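PDB 3WOC: hypothetical protein from Sus scrofa, which is a prostate-derived, heparin-binding lectin of boar sperm with a jacalin-like beta-prism fold, probably acting through carbohydrate binding in events related to capacitation. Local coordinates for residues 12-17 / 116-121; 79-84 / 128-133. All coordinates share one frame; numbering follows the deposited sequence.

Contact 1: residues 12-17 / 116-121; sequences SYFITS and EGVYGQ
Tyr-13 to Ser-17 pair with Gly-117 to Gln-121 as antiparallel strands whose directions are 178° apart, joined by four backbone hydrogen bonds in two reciprocal pairs, Phe-14 with Gly-120 and Thr-16 with Val-118; the shortest runs from Val-118 N to Thr-16 O at 2.8 Å. Phe-14 leans across the interface: with CG between its own backbone N and carbonyl carbon (chi1 73°), the ring lies over the partner strand's backbone, Gly-120 N standing 3.5 Å above the ring centre and the carbonyl carbon of Tyr-119 nearer the rim. Phe-14 CE2 is 3.5 Å from Gly-120 CA; having no side chain, glycine lets the ring lie directly on the backbone. On the same face Val-118 and Thr-16 lie side by side, their methyls Val-118 CG1 and Thr-16 CG2 3.5 Å apart; beta-branched residues fit an extended strand well, and the threonine pairs a methyl for packing with a hydroxyl bound to Tyr-44. The other face is more polar. There the extended chain of Gln-121 runs beside Tyr-13, its CG 3.7 Å from Tyr-13 CE2, with ring and amide planes 49° apart, while its NE2 is hydrogen-bonded to Thr-128 OG1. Farther along this exposed side, Ile-15 CD1 rests 3.7 Å from Tyr-119 CB. The pairing forms the middle of a four-stranded antiparallel sheet, one of the three in this beta-prism, with strand 2-3 flanking 12-17 and strand 127-135 flanking 114-122. Phe-14 and Thr-16 face inward, against Ile-40 and Val-42 of strand 37-44 and Tyr-52 of strand 47-53, which belong to a second sheet.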
loop_
_atom_site.group_PDB
_atom_site.type_symbol
_atom_site.label_atom_id
_atom_site.label_comp_id
_atom_site.label_asym_id
_atom_site.label_seq_id
_atom_site.Cartn_x
_atom_site.Cartn_y
_atom_site.Cartn_z
ATOM N N SER A 12 -7.137 -13.205 -4.836
ATOM C CA SER A 12 -5.806 -13.380 -5.411
ATOM C C SER A 12 -4.823 -12.628 -4.516
ATOM O O SER A 12 -5.232 -11.810 -3.688
ATOM C CB SER A 12 -5.743 -12.855 -6.847
ATOM O OG SER A 12 -6.562 -13.620 -7.711
ATOM N N TYR A 13 -3.534 -12.906 -4.683
ATOM C CA TYR A 13 -2.518 -12.438 -3.745
ATOM C C TYR A 13 -1.363 -11.738 -4.435
ATOM O O TYR A 13 -1.050 -12.032 -5.587
ATOM C CB TYR A 13 -2.016 -13.609 -2.884
ATOM C CG TYR A 13 -3.127 -14.219 -2.066
ATOM C CD1 TYR A 13 -3.900 -15.263 -2.573
ATOM C CD2 TYR A 13 -3.440 -13.717 -0.809
ATOM C CE1 TYR A 13 -4.942 -15.800 -1.836
ATOM C CE2 TYR A 13 -4.472 -14.250 -0.067
ATOM C CZ TYR A 13 -5.216 -15.288 -0.583
ATOM O OH TYR A 13 -6.239 -15.808 0.163
ATOM N N PHE A 14 -0.743 -10.801 -3.722
ATOM C CA PHE A 14 0.428 -10.106 -4.229
ATOM C C PHE A 14 1.483 -9.888 -3.147
ATOM O O PHE A 14 1.175 -9.867 -1.955
ATOM C CB PHE A 14 0.039 -8.773 -4.893
ATOM C CG PHE A 14 -0.372 -7.693 -3.923
ATOM C CD1 PHE A 14 0.574 -6.806 -3.399
ATOM C CD2 PHE A 14 -1.704 -7.548 -3.545
ATOM C CE1 PHE A 14 0.200 -5.806 -2.508
ATOM C CE2 PHE A 14 -2.089 -6.550 -2.654
ATOM C CZ PHE A 14 -1.134 -5.680 -2.132
ATOM N N ILE A 15 2.727 -9.737 -3.592
ATOM C CA ILE A 15 3.841 -9.332 -2.741
ATOM C C ILE A 15 4.778 -8.453 -3.569
ATOM O O ILE A 15 5.147 -8.798 -4.689
ATOM C CB ILE A 15 4.590 -10.559 -2.095
ATOM C CG1 ILE A 15 5.893 -10.134 -1.398
ATOM C CG2 ILE A 15 4.890 -11.644 -3.128
ATOM C CD1 ILE A 15 5.757 -9.801 0.077
ATOM N N THR A 16 5.117 -7.291 -3.027
ATOM C CA THR A 16 6.113 -6.421 -3.641
ATOM C C THR A 16 7.051 -5.896 -2.563
ATOM O O THR A 16 6.621 -5.590 -1.447
ATOM C CB THR A 16 5.477 -5.273 -4.480
ATOM O OG1 THR A 16 6.497 -4.381 -4.941
ATOM C CG2 THR A 16 4.450 -4.489 -3.685
ATOM N N SER A 17 8.337 -5.826 -2.896
ATOM C CA SER A 17 9.363 -5.439 -1.931
ATOM C C SER A 17 10.575 -4.824 -2.621
ATOM O O SER A 17 10.776 -5.014 -3.824
ATOM C CB SER A 17 9.789 -6.648 -1.096
ATOM O OG SER A 17 10.361 -6.236 0.130
ATOM N N GLU A 116 9.380 -0.628 3.054
ATOM C CA GLU A 116 10.128 -1.033 1.865
ATOM C C GLU A 116 9.406 -2.102 1.043
ATOM O O GLU A 116 9.935 -2.581 0.040
ATOM C CB GLU A 116 11.578 -1.438 2.203
ATOM C CG GLU A 116 11.745 -2.446 3.335
ATOM C CD GLU A 116 13.212 -2.679 3.719
ATOM O OE1 GLU A 116 13.535 -3.804 4.165
ATOM O OE2 GLU A 116 14.039 -1.744 3.591
ATOM N N GLY A 117 8.189 -2.445 1.460
ATOM C CA GLY A 117 7.358 -3.403 0.737
ATOM C C GLY A 117 5.921 -3.491 1.217
ATOM O O GLY A 117 5.580 -3.000 2.293
ATOM N N VAL A 118 5.082 -4.133 0.406
ATOM C CA VAL A 118 3.671 -4.347 0.728
ATOM C C VAL A 118 3.165 -5.675 0.145
ATOM O O VAL A 118 3.577 -6.095 -0.942
ATOM C CB VAL A 118 2.767 -3.119 0.310
ATOM C CG1 VAL A 118 3.150 -2.573 -1.054
ATOM C CG2 VAL A 118 1.275 -3.452 0.363
ATOM N N TYR A 119 2.297 -6.344 0.897
ATOM C CA TYR A 119 1.665 -7.579 0.449
ATOM C C TYR A 119 0.171 -7.534 0.768
ATOM O O TYR A 119 -0.269 -6.737 1.593
ATOM C CB TYR A 119 2.335 -8.808 1.091
ATOM C CG TYR A 119 2.250 -8.863 2.604
ATOM C CD1 TYR A 119 1.256 -9.604 3.235
ATOM C CD2 TYR A 119 3.165 -8.172 3.403
ATOM C CE1 TYR A 119 1.170 -9.660 4.621
ATOM C CE2 TYR A 119 3.089 -8.224 4.793
ATOM C CZ TYR A 119 2.086 -8.969 5.391
ATOM O OH TYR A 119 1.995 -9.019 6.761
ATOM N N GLY A 120 -0.609 -8.384 0.114
ATOM C CA GLY A 120 -2.034 -8.387 0.362
ATOM C C GLY A 120 -2.882 -9.312 -0.476
ATOM O O GLY A 120 -2.380 -10.112 -1.273
ATOM N N GLN A 121 -4.188 -9.175 -0.265
ATOM C CA GLN A 121 -5.212 -9.972 -0.910
ATOM C C GLN A 121 -6.158 -9.026 -1.650
ATOM O O GLN A 121 -6.526 -7.974 -1.122
ATOM C CB GLN A 121 -5.976 -10.759 0.161
ATOM C CG GLN A 121 -7.093 -11.663 -0.348
ATOM C CD GLN A 121 -7.981 -12.166 0.771
ATOM O OE1 GLN A 121 -8.020 -13.363 1.056
ATOM N NE2 GLN A 121 -8.687 -11.251 1.431
#

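Contact 2: residues 79-84 / 128-133; sequences TFLQHV and TGIGFT
Thr-128 and Phe-80 meet side by side, pointing the same way, where the chain leading into strand 81-88 passes the corner that the chain turns at Thr-128. The methyl of Thr-128 does the touching: CG2 reaches Phe-80 CD1 at 3.5 Å and CE1 of the same ring at 3.7 Å. The same methyl lies 3.6 Å from Thr-79 O. Chi1 of 47° places Thr-128 OG1 between the backbone N and carbonyl carbon, where it accepts a hydrogen bond from Gln-121 NE2. Threonine thus serves both neighbours at once, offering carbon to the phenylalanine and oxygen to the glutamine. The Phe-80 ring also packs against Leu-36, Trp-123 and Leu-124 in the surrounding loops. Deeper in, Leu-81 and Ile-130 approach with crossed side chains. The side chain of Leu-81 leaves the backbone toward 128-133, and CG stands anti to the backbone N (chi1 178°). Both branches of the leucine take part, CD2 being 4.0 Å from Ile-130 CD1, and CD1 equally far from Ile-130 CG2; the forked end suits a place where two separate carbons of a beta-branched neighbour must be met. Phe-104 also touches Leu-81, and Val-118 touches Ile-130. No hydrogen bond joins segments 79-84 and 128-133, so the contact between them rests on van der Waals packing of methyl, aromatic and branched aliphatic groups, supplemented just outside it by the backbone bonding of Leu-81 with Ile-127.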
loop_
_atom_site.group_PDB
_atom_site.type_symbol
_atom_site.label_atom_id
_atom_site.label_comp_id
_atom_site.label_asym_id
_atom_site.label_seq_id
_atom_site.Cartn_x
_atom_site.Cartn_y
_atom_site.Cartn_z
ATOM N N THR A 79 -15.432 -4.846 4.079
ATOM C CA THR A 79 -15.078 -6.015 3.270
ATOM C C THR A 79 -13.797 -5.705 2.495
ATOM O O THR A 79 -12.907 -6.550 2.376
ATOM C CB THR A 79 -16.206 -6.396 2.281
ATOM O OG1 THR A 79 -17.376 -6.776 3.011
ATOM C CG2 THR A 79 -15.788 -7.549 1.385
ATOM N N PHE A 80 -13.720 -4.482 1.979
ATOM C CA PHE A 80 -12.578 -4.023 1.197
ATOM C C PHE A 80 -11.810 -2.960 1.966
ATOM O O PHE A 80 -12.367 -2.289 2.838
ATOM C CB PHE A 80 -13.038 -3.450 -0.147
ATOM C CG PHE A 80 -13.830 -4.413 -0.985
ATOM C CD1 PHE A 80 -13.189 -5.321 -1.820
ATOM C CD2 PHE A 80 -15.223 -4.406 -0.947
ATOM C CE1 PHE A 80 -13.920 -6.218 -2.592
ATOM C CE2 PHE A 80 -15.960 -5.298 -1.713
ATOM C CZ PHE A 80 -15.306 -6.206 -2.540
ATOM N N LEU A 81 -10.526 -2.819 1.644
ATOM C CA LEU A 81 -9.721 -1.715 2.145
ATOM C C LEU A 81 -10.348 -0.402 1.688
ATOM O O LEU A 81 -10.505 -0.167 0.486
ATOM C CB LEU A 81 -8.279 -1.832 1.645
ATOM C CG LEU A 81 -7.285 -0.735 2.038
ATOM C CD1 LEU A 81 -6.992 -0.758 3.536
ATOM C CD2 LEU A 81 -6.009 -0.881 1.233
ATOM N N GLN A 82 -10.719 0.431 2.660
ATOM C CA GLN A 82 -11.420 1.693 2.402
ATOM C C GLN A 82 -10.468 2.875 2.315
ATOM O O GLN A 82 -10.487 3.635 1.349
ATOM C CB GLN A 82 -12.452 1.976 3.502
ATOM C CG GLN A 82 -13.689 1.089 3.491
ATOM C CD GLN A 82 -14.654 1.414 2.368
ATOM O OE1 GLN A 82 -14.570 2.469 1.733
ATOM N NE2 GLN A 82 -15.583 0.503 2.120
ATOM N N HIS A 83 -9.637 3.019 3.340
ATOM C CA HIS A 83 -8.846 4.223 3.531
ATOM C C HIS A 83 -7.433 3.885 3.990
ATOM O O HIS A 83 -7.226 2.969 4.787
ATOM C CB HIS A 83 -9.540 5.129 4.556
ATOM C CG HIS A 83 -8.740 6.331 4.953
ATOM N ND1 HIS A 83 -8.717 7.490 4.207
ATOM C CD2 HIS A 83 -7.940 6.556 6.023
ATOM C CE1 HIS A 83 -7.935 8.375 4.798
ATOM N NE2 HIS A 83 -7.452 7.834 5.902
ATOM N N VAL A 84 -6.468 4.633 3.464
ATOM C CA VAL A 84 -5.090 4.589 3.938
ATOM C C VAL A 84 -4.540 6.012 4.039
ATOM O O VAL A 84 -4.676 6.804 3.107
ATOM C CB VAL A 84 -4.213 3.666 3.039
ATOM C CG1 VAL A 84 -2.858 4.273 2.739
ATOM C CG2 VAL A 84 -4.053 2.297 3.682
ATOM N N THR A 128 -8.716 -6.471 -0.377
ATOM C CA THR A 128 -9.514 -6.988 0.734
ATOM C C THR A 128 -8.677 -7.233 1.983
ATOM O O THR A 128 -9.214 -7.365 3.082
ATOM C CB THR A 128 -10.233 -8.299 0.344
ATOM O OG1 THR A 128 -9.309 -9.176 -0.308
ATOM C CG2 THR A 128 -11.383 -8.015 -0.595
ATOM N N GLY A 129 -7.362 -7.304 1.800
ATOM C CA GLY A 129 -6.416 -7.476 2.900
ATOM C C GLY A 129 -5.075 -6.855 2.556
ATOM O O GLY A 129 -4.607 -6.951 1.418
ATOM N N ILE A 130 -4.449 -6.216 3.538
ATOM C CA ILE A 130 -3.171 -5.549 3.296
ATOM C C ILE A 130 -2.184 -5.723 4.452
ATOM O O ILE A 130 -2.563 -5.701 5.626
ATOM C CB ILE A 130 -3.360 -4.044 2.905
ATOM C CG1 ILE A 130 -2.073 -3.481 2.270
ATOM C CG2 ILE A 130 -3.856 -3.214 4.098
ATOM C CD1 ILE A 130 -2.267 -2.235 1.416
ATOM N N GLY A 131 -0.917 -5.914 4.092
ATOM C CA GLY A 131 0.164 -6.035 5.057
ATOM C C GLY A 131 1.400 -5.286 4.600
ATOM O O GLY A 131 1.536 -4.948 3.419
ATOM N N PHE A 132 2.315 -5.049 5.534
ATOM C CA PHE A 132 3.466 -4.189 5.289
ATOM C C PHE A 132 4.767 -4.792 5.798
ATOM O O PHE A 132 4.812 -5.354 6.895
ATOM C CB PHE A 132 3.234 -2.817 5.919
ATOM C CG PHE A 132 1.913 -2.208 5.553
ATOM C CD1 PHE A 132 1.737 -1.587 4.321
ATOM C CD2 PHE A 132 0.834 -2.283 6.425
ATOM C CE1 PHE A 132 0.506 -1.040 3.974
ATOM C CE2 PHE A 132 -0.396 -1.736 6.082
ATOM C CZ PHE A 132 -0.557 -1.113 4.858
ATOM N N THR A 133 5.815 -4.681 4.984
ATOM C CA THR A 133 7.160 -5.114 5.372
ATOM C C THR A 133 8.062 -3.899 5.588
ATOM O O THR A 133 8.053 -2.952 4.794
ATOM C CB THR A 133 7.801 -6.077 4.340
ATOM O OG1 THR A 133 8.313 -5.333 3.230
ATOM C CG2 THR A 133 6.789 -7.109 3.846
#

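Contacts 1 and 2 share a sheet but do different work in the prism. Contact 1 pairs neighbouring strands within it, through regular backbone hydrogen bonds, with one face buried and the other largely exposed. Contact 2 joins the edge strand 127-135 of that sheet to strand 81-88 of another, within segments 79-84 and 128-133 by apolar packing without a hydrogen bond, near the surface apart from the buried Leu-81. It also covers about half as much area, 265 against 527 Å². The two are directly connected, since strands 114-122 and 127-135 are adjacent: Gly-131 N lies 2.7 Å from Tyr-119 O, a probable hydrogen bond, and Val-118 CG2 packs on Gly-131 O.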